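Local atomic coordinates of MYB21 (Trichomonas vaginalis, PDB entry 3OSG), a protein that binds specific promoter DNA through its Myb R2R3 domain, the part present here, and probably acts as a transcription factor for RNA polymerase II genes. Residues D50-K53 with A57-I60; D19-R24 with A37-N42; Q78-G81 with I86-K89; A71-K76 with I97-R102. One frame throughout, in Å; residues are numbered along the deposited sequence.

Interaction 1: D50-K53 with A57-I60. With nucleotides of chain B.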
# COMPACT_ATOMS: atom_id res chain seq x y z
N ASP A 50 -7.82 0.62 1.33
CA ASP A 50 -6.38 0.85 1.35
C ASP A 50 -5.61 -0.47 1.37
O ASP A 50 -4.62 -0.64 0.65
CB ASP A 50 -5.96 1.66 2.59
CG ASP A 50 -6.25 3.15 2.47
OD1 ASP A 50 -6.67 3.64 1.39
OD2 ASP A 50 -6.04 3.85 3.49
N ARG A 51 -6.04 -1.39 2.21
CA ARG A 51 -5.38 -2.68 2.31
C ARG A 51 -5.40 -3.40 0.96
O ARG A 51 -4.37 -3.90 0.50
CB ARG A 51 -6.02 -3.53 3.40
CG ARG A 51 -5.27 -4.84 3.67
CD ARG A 51 -3.82 -4.59 4.12
NE ARG A 51 -3.13 -5.85 4.34
CZ ARG A 51 -1.83 -5.99 4.53
NH1 ARG A 51 -1.04 -4.92 4.52
NH2 ARG A 51 -1.31 -7.20 4.73
N TRP A 52 -6.56 -3.42 0.31
CA TRP A 52 -6.64 -4.07 -0.99
C TRP A 52 -5.79 -3.38 -2.05
O TRP A 52 -4.95 -4.00 -2.69
CB TRP A 52 -8.09 -4.17 -1.46
CG TRP A 52 -8.18 -4.63 -2.89
CD1 TRP A 52 -8.25 -3.83 -4.00
CD2 TRP A 52 -8.18 -5.98 -3.37
NE1 TRP A 52 -8.30 -4.61 -5.14
CE2 TRP A 52 -8.26 -5.93 -4.77
CE3 TRP A 52 -8.12 -7.22 -2.74
CZ2 TRP A 52 -8.28 -7.08 -5.56
CZ3 TRP A 52 -8.14 -8.36 -3.52
CH2 TRP A 52 -8.22 -8.28 -4.92
N LYS A 53 -5.97 -2.08 -2.19
CA LYS A 53 -5.32 -1.34 -3.26
C LYS A 53 -3.79 -1.36 -3.16
O LYS A 53 -3.11 -1.47 -4.17
CB LYS A 53 -5.84 0.09 -3.30
CG LYS A 53 -5.27 0.96 -4.42
CD LYS A 53 -5.89 2.36 -4.39
CE LYS A 53 -5.36 3.25 -5.52
NZ LYS A 53 -3.86 3.48 -5.43
N ALA A 57 -4.21 -6.58 -3.75
CA ALA A 57 -4.55 -6.65 -5.17
C ALA A 57 -3.50 -7.43 -5.96
O ALA A 57 -2.30 -7.26 -5.75
CB ALA A 57 -4.72 -5.28 -5.74
N PRO A 58 -3.96 -8.27 -6.89
CA PRO A 58 -3.06 -9.21 -7.57
C PRO A 58 -1.97 -8.50 -8.37
O PRO A 58 -0.99 -9.14 -8.74
CB PRO A 58 -4.00 -10.00 -8.50
CG PRO A 58 -5.19 -9.11 -8.70
CD PRO A 58 -5.34 -8.32 -7.43
N SER A 59 -2.14 -7.20 -8.62
CA SER A 59 -1.19 -6.45 -9.43
C SER A 59 -0.08 -5.80 -8.61
O SER A 59 0.76 -5.08 -9.15
CB SER A 59 -1.91 -5.39 -10.27
OG SER A 59 -2.54 -4.42 -9.45
N ILE A 60 -0.08 -6.06 -7.31
CA ILE A 60 0.90 -5.45 -6.41
C ILE A 60 2.13 -6.34 -6.28
O ILE A 60 2.03 -7.54 -6.03
CB ILE A 60 0.30 -5.23 -4.99
CG1 ILE A 60 -0.79 -4.15 -5.03
CG2 ILE A 60 1.39 -4.86 -3.98
CD1 ILE A 60 -0.27 -2.78 -5.41
P DT B 6 -1.52 -2.49 7.09
OP1 DT B 6 -2.08 -3.60 7.89
OP2 DT B 6 -1.84 -2.35 5.65
O5' DT B 6 -1.90 -1.10 7.77
C5' DT B 6 -1.73 -0.93 9.18
C4' DT B 6 -1.94 0.52 9.59
O4' DT B 6 -1.07 1.36 8.82
C3' DT B 6 -3.32 1.13 9.40
O3' DT B 6 -3.75 1.47 10.70
C2' DT B 6 -3.11 2.39 8.52
C1' DT B 6 -1.63 2.65 8.77
N1 DT B 6 -0.86 3.33 7.70
C2 DT B 6 -0.32 4.57 7.95
O2 DT B 6 -0.48 5.16 8.99
N3 DT B 6 0.41 5.11 6.92
C4 DT B 6 0.65 4.55 5.70
O4 DT B 6 1.31 5.12 4.86
C5 DT B 6 0.05 3.24 5.47
C7 DT B 6 0.23 2.52 4.16
C6 DT B 6 -0.66 2.70 6.48

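Interaction 2: D19-R24 with A37-N42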
# COMPACT_ATOMS: atom_id res chain seq x y z
N ASP A 19 -6.84 -10.55 5.85
CA ASP A 19 -6.41 -10.41 4.47
C ASP A 19 -7.15 -11.43 3.60
O ASP A 19 -7.67 -11.09 2.54
CB ASP A 19 -4.90 -10.60 4.36
CG ASP A 19 -4.11 -9.39 4.86
OD1 ASP A 19 -4.72 -8.30 5.02
OD2 ASP A 19 -2.89 -9.50 5.06
N GLU A 20 -7.19 -12.67 4.07
CA GLU A 20 -7.90 -13.73 3.35
C GLU A 20 -9.38 -13.38 3.20
O GLU A 20 -9.91 -13.38 2.09
CB GLU A 20 -7.74 -15.07 4.06
CG GLU A 20 -6.47 -15.81 3.67
CD GLU A 20 -6.28 -15.88 2.15
OE1 GLU A 20 -7.19 -16.38 1.45
OE2 GLU A 20 -5.21 -15.44 1.67
N MET A 21 -10.02 -13.09 4.32
CA MET A 21 -11.35 -12.52 4.36
C MET A 21 -11.55 -11.42 3.30
O MET A 21 -12.48 -11.49 2.49
CB MET A 21 -11.62 -11.97 5.76
CG MET A 21 -13.06 -11.65 6.05
SD MET A 21 -13.42 -11.70 7.81
CE MET A 21 -14.95 -10.77 7.84
N LEU A 22 -10.67 -10.42 3.30
CA LEU A 22 -10.83 -9.27 2.40
C LEU A 22 -10.79 -9.70 0.94
O LEU A 22 -11.59 -9.25 0.12
CB LEU A 22 -9.75 -8.22 2.66
CG LEU A 22 -10.10 -6.74 2.44
CD1 LEU A 22 -8.86 -5.85 2.51
CD2 LEU A 22 -10.83 -6.50 1.16
N LYS A 23 -9.84 -10.57 0.61
CA LYS A 23 -9.71 -11.08 -0.75
C LYS A 23 -11.01 -11.76 -1.21
O LYS A 23 -11.41 -11.63 -2.36
CB LYS A 23 -8.55 -12.07 -0.86
CG LYS A 23 -7.18 -11.52 -0.54
CD LYS A 23 -6.16 -12.65 -0.50
CE LYS A 23 -4.83 -12.20 0.10
NZ LYS A 23 -3.94 -13.34 0.48
N ARG A 24 -11.64 -12.49 -0.29
CA ARG A 24 -12.91 -13.16 -0.58
C ARG A 24 -14.02 -12.14 -0.81
O ARG A 24 -14.78 -12.24 -1.78
CB ARG A 24 -13.31 -14.07 0.59
CG ARG A 24 -12.49 -15.32 0.72
CD ARG A 24 -12.97 -16.18 1.88
NE ARG A 24 -11.88 -17.00 2.42
CZ ARG A 24 -11.26 -16.78 3.57
NH1 ARG A 24 -11.61 -15.76 4.34
NH2 ARG A 24 -10.28 -17.59 3.96
N ALA A 37 -16.85 -3.62 4.03
CA ALA A 37 -16.45 -3.31 5.41
C ALA A 37 -17.52 -3.71 6.44
O ALA A 37 -17.23 -3.91 7.62
CB ALA A 37 -16.09 -1.82 5.55
N ALA A 38 -18.76 -3.80 6.00
CA ALA A 38 -19.83 -4.23 6.90
C ALA A 38 -19.56 -5.62 7.46
O ALA A 38 -20.00 -5.96 8.55
CB ALA A 38 -21.20 -4.18 6.19
N THR A 39 -18.82 -6.44 6.72
CA THR A 39 -18.57 -7.81 7.14
C THR A 39 -17.37 -7.91 8.07
O THR A 39 -17.07 -8.98 8.58
CB THR A 39 -18.39 -8.73 5.92
OG1 THR A 39 -17.05 -8.65 5.45
CG2 THR A 39 -19.33 -8.28 4.79
N PHE A 40 -16.70 -6.78 8.31
CA PHE A 40 -15.55 -6.69 9.21
C PHE A 40 -15.92 -5.86 10.43
O PHE A 40 -16.05 -4.65 10.33
CB PHE A 40 -14.37 -5.98 8.53
CG PHE A 40 -13.68 -6.80 7.49
CD1 PHE A 40 -12.47 -7.39 7.75
CD2 PHE A 40 -14.24 -6.95 6.23
CE1 PHE A 40 -11.83 -8.14 6.79
CE2 PHE A 40 -13.61 -7.70 5.27
CZ PHE A 40 -12.40 -8.29 5.54
N PRO A 41 -16.08 -6.49 11.60
CA PRO A 41 -16.57 -5.76 12.77
C PRO A 41 -15.67 -4.59 13.20
O PRO A 41 -16.16 -3.58 13.72
CB PRO A 41 -16.62 -6.84 13.86
CG PRO A 41 -15.67 -7.90 13.39
CD PRO A 41 -15.77 -7.90 11.90
N ASN A 42 -14.37 -4.71 12.96
CA ASN A 42 -13.44 -3.66 13.38
C ASN A 42 -12.83 -2.85 12.23
O ASN A 42 -11.82 -2.18 12.44
CB ASN A 42 -12.32 -4.27 14.22
CG ASN A 42 -12.84 -5.04 15.43
OD1 ASN A 42 -13.58 -4.49 16.26
ND2 ASN A 42 -12.45 -6.31 15.54

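Interaction 3: Q78-G81 with I86-K89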
# COMPACT_ATOMS: atom_id res chain seq x y z
N GLN A 78 13.63 13.83 -9.41
CA GLN A 78 14.26 15.02 -9.98
C GLN A 78 13.34 15.58 -11.06
O GLN A 78 13.20 16.79 -11.21
CB GLN A 78 15.64 14.68 -10.57
CG GLN A 78 16.65 14.17 -9.55
CD GLN A 78 18.02 13.89 -10.17
OE1 GLN A 78 18.95 14.67 -10.00
NE2 GLN A 78 18.13 12.79 -10.90
N GLU A 79 12.68 14.70 -11.80
CA GLU A 79 11.78 15.11 -12.87
C GLU A 79 10.45 15.71 -12.35
O GLU A 79 10.04 16.78 -12.80
CB GLU A 79 11.52 13.95 -13.85
CG GLU A 79 10.48 14.25 -14.94
CD GLU A 79 10.40 13.16 -16.02
OE1 GLU A 79 10.90 12.04 -15.79
OE2 GLU A 79 9.83 13.43 -17.11
N TYR A 80 9.80 15.03 -11.41
CA TYR A 80 8.43 15.38 -11.02
C TYR A 80 8.27 15.98 -9.64
O TYR A 80 7.21 16.49 -9.30
CB TYR A 80 7.55 14.15 -11.10
CG TYR A 80 7.26 13.67 -12.50
CD1 TYR A 80 6.48 14.42 -13.36
CD2 TYR A 80 7.76 12.46 -12.94
CE1 TYR A 80 6.20 13.97 -14.64
CE2 TYR A 80 7.48 12.00 -14.22
CZ TYR A 80 6.71 12.77 -15.06
OH TYR A 80 6.44 12.32 -16.33
N GLY A 81 9.30 15.91 -8.81
CA GLY A 81 9.17 16.36 -7.44
C GLY A 81 8.30 15.38 -6.67
O GLY A 81 8.17 14.22 -7.07
N ILE A 86 1.88 10.24 -9.66
CA ILE A 86 2.43 10.31 -11.00
C ILE A 86 3.63 9.39 -11.13
O ILE A 86 3.70 8.57 -12.04
CB ILE A 86 2.86 11.73 -11.34
CG1 ILE A 86 1.62 12.59 -11.62
CG2 ILE A 86 3.79 11.74 -12.54
CD1 ILE A 86 1.92 13.98 -12.16
N ILE A 87 4.56 9.52 -10.19
CA ILE A 87 5.79 8.75 -10.23
C ILE A 87 5.52 7.26 -10.21
O ILE A 87 6.22 6.50 -10.87
CB ILE A 87 6.72 9.14 -9.07
CG1 ILE A 87 7.23 10.56 -9.29
CG2 ILE A 87 7.88 8.20 -9.00
CD1 ILE A 87 7.98 11.12 -8.14
N ALA A 88 4.50 6.84 -9.45
CA ALA A 88 4.20 5.43 -9.29
C ALA A 88 3.70 4.81 -10.60
O ALA A 88 3.71 3.59 -10.78
CB ALA A 88 3.17 5.23 -8.19
N LYS A 89 3.25 5.67 -11.51
CA LYS A 89 2.87 5.22 -12.84
C LYS A 89 4.02 4.43 -13.48
O LYS A 89 3.81 3.42 -14.15
CB LYS A 89 2.50 6.41 -13.72
CG LYS A 89 1.19 7.11 -13.37
CD LYS A 89 0.00 6.23 -13.70
CE LYS A 89 -1.28 7.05 -13.81
NZ LYS A 89 -2.40 6.23 -14.37

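Interaction 4: A71-K76 with I97-R102. With nucleotides of chain C; nucleotides of chain B.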
# COMPACT_ATOMS: atom_id res chain seq x y z
N ALA A 71 17.15 3.60 -8.60
CA ALA A 71 17.78 4.56 -9.50
C ALA A 71 16.70 5.30 -10.28
O ALA A 71 16.74 6.52 -10.41
CB ALA A 71 18.75 3.85 -10.44
N LEU A 72 15.73 4.55 -10.78
CA LEU A 72 14.58 5.19 -11.42
C LEU A 72 13.91 6.21 -10.49
O LEU A 72 13.58 7.32 -10.91
CB LEU A 72 13.58 4.13 -11.90
CG LEU A 72 12.38 4.66 -12.68
CD1 LEU A 72 12.81 5.45 -13.94
CD2 LEU A 72 11.46 3.51 -13.05
N LEU A 73 13.73 5.85 -9.22
CA LEU A 73 13.05 6.75 -8.28
C LEU A 73 13.78 8.07 -8.09
O LEU A 73 13.16 9.12 -8.02
CB LEU A 73 12.85 6.09 -6.92
CG LEU A 73 11.98 6.90 -5.95
CD1 LEU A 73 10.71 7.35 -6.66
CD2 LEU A 73 11.63 6.08 -4.72
N VAL A 74 15.09 8.02 -7.99
CA VAL A 74 15.83 9.26 -7.81
C VAL A 74 15.69 10.13 -9.05
O VAL A 74 15.52 11.34 -8.95
CB VAL A 74 17.31 9.00 -7.50
CG1 VAL A 74 17.47 8.17 -6.22
CG2 VAL A 74 17.96 8.27 -8.64
N GLN A 75 15.72 9.51 -10.23
CA GLN A 75 15.54 10.26 -11.48
C GLN A 75 14.14 10.83 -11.60
O GLN A 75 13.96 12.02 -11.89
CB GLN A 75 15.85 9.38 -12.69
CG GLN A 75 15.27 9.90 -14.01
CD GLN A 75 15.70 9.06 -15.21
OE1 GLN A 75 14.92 8.82 -16.13
NE2 GLN A 75 16.95 8.59 -15.19
N LYS A 76 13.13 10.00 -11.36
CA LYS A 76 11.76 10.49 -11.47
C LYS A 76 11.42 11.60 -10.47
O LYS A 76 10.58 12.44 -10.75
CB LYS A 76 10.76 9.33 -11.40
CG LYS A 76 10.75 8.46 -12.63
CD LYS A 76 10.64 9.32 -13.89
CE LYS A 76 10.37 8.46 -15.13
NZ LYS A 76 10.75 9.17 -16.39
N ILE A 97 1.90 4.87 -2.23
CA ILE A 97 2.22 4.57 -0.84
C ILE A 97 3.63 4.01 -0.77
O ILE A 97 4.45 4.47 0.02
CB ILE A 97 1.26 3.51 -0.24
CG1 ILE A 97 -0.13 4.10 0.03
CG2 ILE A 97 1.87 2.85 1.00
CD1 ILE A 97 -0.13 5.38 0.81
N HIS A 98 3.91 3.02 -1.62
CA HIS A 98 5.23 2.39 -1.64
C HIS A 98 6.31 3.37 -2.09
O HIS A 98 7.40 3.41 -1.50
CB HIS A 98 5.25 1.13 -2.53
CG HIS A 98 4.10 0.20 -2.29
ND1 HIS A 98 3.77 -0.28 -1.04
CD2 HIS A 98 3.20 -0.35 -3.15
CE1 HIS A 98 2.72 -1.07 -1.13
NE2 HIS A 98 2.35 -1.13 -2.40
N ILE A 99 6.02 4.16 -3.11
CA ILE A 99 6.99 5.13 -3.61
C ILE A 99 7.40 6.14 -2.54
O ILE A 99 8.59 6.41 -2.35
CB ILE A 99 6.49 5.87 -4.89
CG1 ILE A 99 6.95 5.15 -6.15
CG2 ILE A 99 7.03 7.29 -4.93
CD1 ILE A 99 6.33 3.80 -6.41
N LYS A 100 6.43 6.70 -1.82
CA LYS A 100 6.78 7.70 -0.81
C LYS A 100 7.48 7.10 0.43
O LYS A 100 8.36 7.73 1.01
CB LYS A 100 5.62 8.66 -0.47
CG LYS A 100 4.44 8.10 0.32
CD LYS A 100 3.37 9.19 0.50
CE LYS A 100 2.14 8.65 1.22
NZ LYS A 100 2.46 8.28 2.63
N ASN A 101 7.15 5.87 0.82
CA ASN A 101 7.94 5.18 1.85
C ASN A 101 9.39 4.96 1.40
O ASN A 101 10.34 5.14 2.17
CB ASN A 101 7.31 3.82 2.23
CG ASN A 101 6.13 3.97 3.18
OD1 ASN A 101 6.04 4.92 3.96
ND2 ASN A 101 5.22 3.01 3.14
N ARG A 102 9.56 4.56 0.15
CA ARG A 102 10.88 4.25 -0.38
C ARG A 102 11.75 5.48 -0.50
O ARG A 102 12.97 5.38 -0.40
CB ARG A 102 10.78 3.56 -1.73
CG ARG A 102 12.09 2.98 -2.20
CD ARG A 102 12.54 1.85 -1.29
NE ARG A 102 13.84 1.36 -1.73
CZ ARG A 102 14.57 0.47 -1.07
NH1 ARG A 102 14.14 -0.05 0.06
NH2 ARG A 102 15.75 0.10 -1.56
P DG C 6 3.96 14.87 0.81
OP1 DG C 6 4.69 16.07 0.35
OP2 DG C 6 4.58 13.55 0.63
O5' DG C 6 3.57 15.12 2.31
C5' DG C 6 2.89 16.32 2.64
C4' DG C 6 2.36 16.29 4.07
O4' DG C 6 1.44 15.18 4.30
C3' DG C 6 3.44 16.18 5.13
O3' DG C 6 3.02 17.07 6.17
C2' DG C 6 3.40 14.70 5.50
C1' DG C 6 1.91 14.35 5.34
N9 DG C 6 1.64 12.99 4.87
C8 DG C 6 2.17 12.42 3.76
N7 DG C 6 1.75 11.21 3.53
C5 DG C 6 0.87 10.95 4.56
C6 DG C 6 0.11 9.77 4.83
O6 DG C 6 0.07 8.73 4.14
N1 DG C 6 -0.67 9.92 5.99
C2 DG C 6 -0.68 11.07 6.76
N2 DG C 6 -1.46 11.09 7.83
N3 DG C 6 0.04 12.16 6.51
C4 DG C 6 0.78 12.04 5.39
P DA B 5 4.88 -1.92 4.15
OP1 DA B 5 5.41 -3.26 3.86
OP2 DA B 5 4.66 -0.95 3.06
O5' DA B 5 3.51 -2.10 4.95
C5' DA B 5 3.53 -2.90 6.11
C4' DA B 5 2.41 -2.49 7.04
O4' DA B 5 2.73 -1.18 7.59
C3' DA B 5 1.04 -2.32 6.37
O3' DA B 5 0.05 -2.66 7.32
C2' DA B 5 0.99 -0.84 6.04
C1' DA B 5 1.76 -0.23 7.21
N9 DA B 5 2.52 0.97 6.84
C8 DA B 5 3.20 1.18 5.68
N7 DA B 5 3.80 2.35 5.61
C5 DA B 5 3.51 2.94 6.82
C6 DA B 5 3.88 4.18 7.37
N6 DA B 5 4.64 5.06 6.72
N1 DA B 5 3.44 4.47 8.61
C2 DA B 5 2.70 3.57 9.26
N3 DA B 5 2.28 2.37 8.83
C4 DA B 5 2.72 2.10 7.60
P DC C 5 0.33 12.80 -4.57
OP1 DC C 5 0.92 13.80 -5.47
OP2 DC C 5 0.62 11.36 -4.76
O5' DC C 5 0.59 13.17 -3.05
C5' DC C 5 0.30 14.46 -2.61
C4' DC C 5 0.53 14.51 -1.12
O4' DC C 5 -0.49 13.71 -0.48
C3' DC C 5 1.88 13.94 -0.66
O3' DC C 5 2.49 14.93 0.16
C2' DC C 5 1.50 12.70 0.13
C1' DC C 5 0.11 13.10 0.64
N1 DC C 5 -0.73 11.95 1.05
C2 DC C 5 -1.47 12.03 2.22
O2 DC C 5 -1.39 13.07 2.87
N3 DC C 5 -2.25 10.97 2.59
C4 DC C 5 -2.28 9.87 1.83
N4 DC C 5 -3.04 8.85 2.20
C5 DC C 5 -1.53 9.78 0.62
C6 DC C 5 -0.77 10.82 0.28

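Interaction 1: D50-K53 with A57-I60
W52 and A57 meet where helix 45-56 of the R2R3 Myb domain gives way to the loop before helix 67-80; A57 is the first residue to leave helical geometry. One backbone hydrogen bond crosses the contact: A57 N donates to W52 O at 2.9 Å, and I60 N to A57 O then closes a type I β turn from A57 to I60, a bend that P58, with its ring-fixed phi, suits well.

The remaining contact is apolar. With CG anti to the backbone N (chi1 170°), the W52 indole is laid along the departing chain, and A57 CA sits over one face in a CH-pi contact, 3.8 Å from the centroid of the six-membered ring. A small residue suits this place, since its CB can also lie on the indole, 3.7 Å from CE2. P58 approaches the same ring obliquely, its CD 3.7 Å from CZ2. I60 turns its chain back toward the helix end, and its CD1 lies 3.4 Å from K53 O.

Charge appears on the DNA side. The R51 guanidinium is held to D19 by a salt bridge, while R51 NH1 donates to OP2 of DT6 of chain B at 2.9 Å, an angled bond of 134° at the hydrogen.

Interaction 2: D19-R24 with A37-N42
M21 lays its thioether over one face of the F40 ring. The two side chains come from opposite directions, M21 from helix 16-29 and F40 from the loop that follows helix 33-38, so that they overlap along their lengths. SD of M21 lies over the face, 4.4 Å from the centroid and 24° off the ring normal, which makes this a Met-aromatic contact. Nearer the helix, M21 CG packs 3.5 Å from F40 CZ. The reach comes from the torsions: a chi1 of -166° turns the M21 chain to the side opposite its amide nitrogen, and the chain stays extended beyond CG. The terminal CE is also modelled over the ring, but its exact place is doubtful because it comes too close to T39 O.

L22 meets the ring differently. Its side chain runs at about a right angle to F40 and its CB lies 3.9 Å from CZ, while L22 N approaches the ring edge in plane. L22 also packs on L56 of helix 45-56, so a third helix of the Myb domain borders the contact. T39 lies beside it, its OG1 hydrogen-bonded to I36 O.

No hydrogen bond crosses between the segments. Their cohesion therefore rests on dispersion and on the polarisable sulfur and ring, chemistry that suits a flexible methionine facing a buried phenylalanine.

Interaction 3: Q78-G81 with I86-K89
The backbones of Y80 and I87 approach to 7.2 Å between their CA atoms, where helix 67-80 ends and the short helix 84-88 passes beside it. G81 is the first residue to leave helical geometry, with a phi of 72°, a positive value that glycine adopts easily because it lacks a CB. No hydrogen bond joins the segments. The turn between them is tied separately, Y80 O accepting from Q83 NE2.

Among the side chains, the Y80 ring is packed on both faces. I86 CG2 stands over its centre, 3.7 Å from the centroid and only 4° off the ring normal, a CH-pi contact in which a branched residue presents a single methyl to the aromatic face. On the opposite face lies CG of E79, from the same helix as the tyrosine; the carboxylate of E79 goes on to a salt bridge with K76. I87 runs alongside Y80, pointing the other way, its CG1 4.0 Å from Y80 CB. Because CG1 stands anti to the carbonyl carbon (chi1 -68°) and the chain runs on extended, CD1 reaches G81 O at 3.3 Å. Buried I87 also packs on L73 and I77.

Such packing of helix 67-80 on the short helix 84-88 across a tight turn is typical of the helical Myb DNA-binding fold.

Interaction 4: A71-K76 with I97-R102
L73 of helix 67-80 packs against I99 and R102 of helix 96-109, joining two helices of the Myb domain, a helical fold of helix-turn-helix type. The tight part is small and apolar. A chi1 of -172° swings the L73 fork away from its own amide nitrogen, and its two methyls part company: CD1 lies 4.1 Å from I99 CG2, whereas CD2 lies 4.0 Å from R102 CB. A leucine suits this buried place because its fork can touch two neighbours about one helical turn apart. I99 is further enclosed by W65 and W84. R102 contributes only the aliphatic root of its side chain here, since its guanidinium turns to a salt bridge with D70.

On the other side of helix 96-109 packing gives way to polar recognition. K100 leaves the helix on the side away from helix 67-80, and its chain, bent at the last torsion, brings NZ to two acceptors of one guanine, 2.9 Å from O6 and 3.1 Å from N7 of DG6 of chain C. N101 reads an adenine with both ends of its amide, the classic bidentate pairing: its OD1 accepts from N6 of DA5 of chain B at 3.1 Å, with 163° at the hydrogen, and its ND2 donates to N7 of the same base at 2.9 Å.

Overall arrangement
The contacts group by the elements they share. Interactions 1 and 2 lie in one Myb-like region and are connected by the packing of L22 on R51; interactions 3 and 4 lie in the other, share helix 67-80 and meet where I87 packs on L73 and I99. I60 of interaction 1, touching H98 of interaction 4, links the halves. Interaction 4 is buried, interactions 2 and 3 are partly so, and interaction 1 lies at the surface. Chemistry follows place: interactions 2 and 3 set thioether or aliphatic groups on aromatic faces, interaction 4 is aliphatic between its helices, and interaction 1 alone has a backbone hydrogen bond across its segments. Both 1 and 4 meet DNA, the first mainly through phosphate, the second mainly through bases.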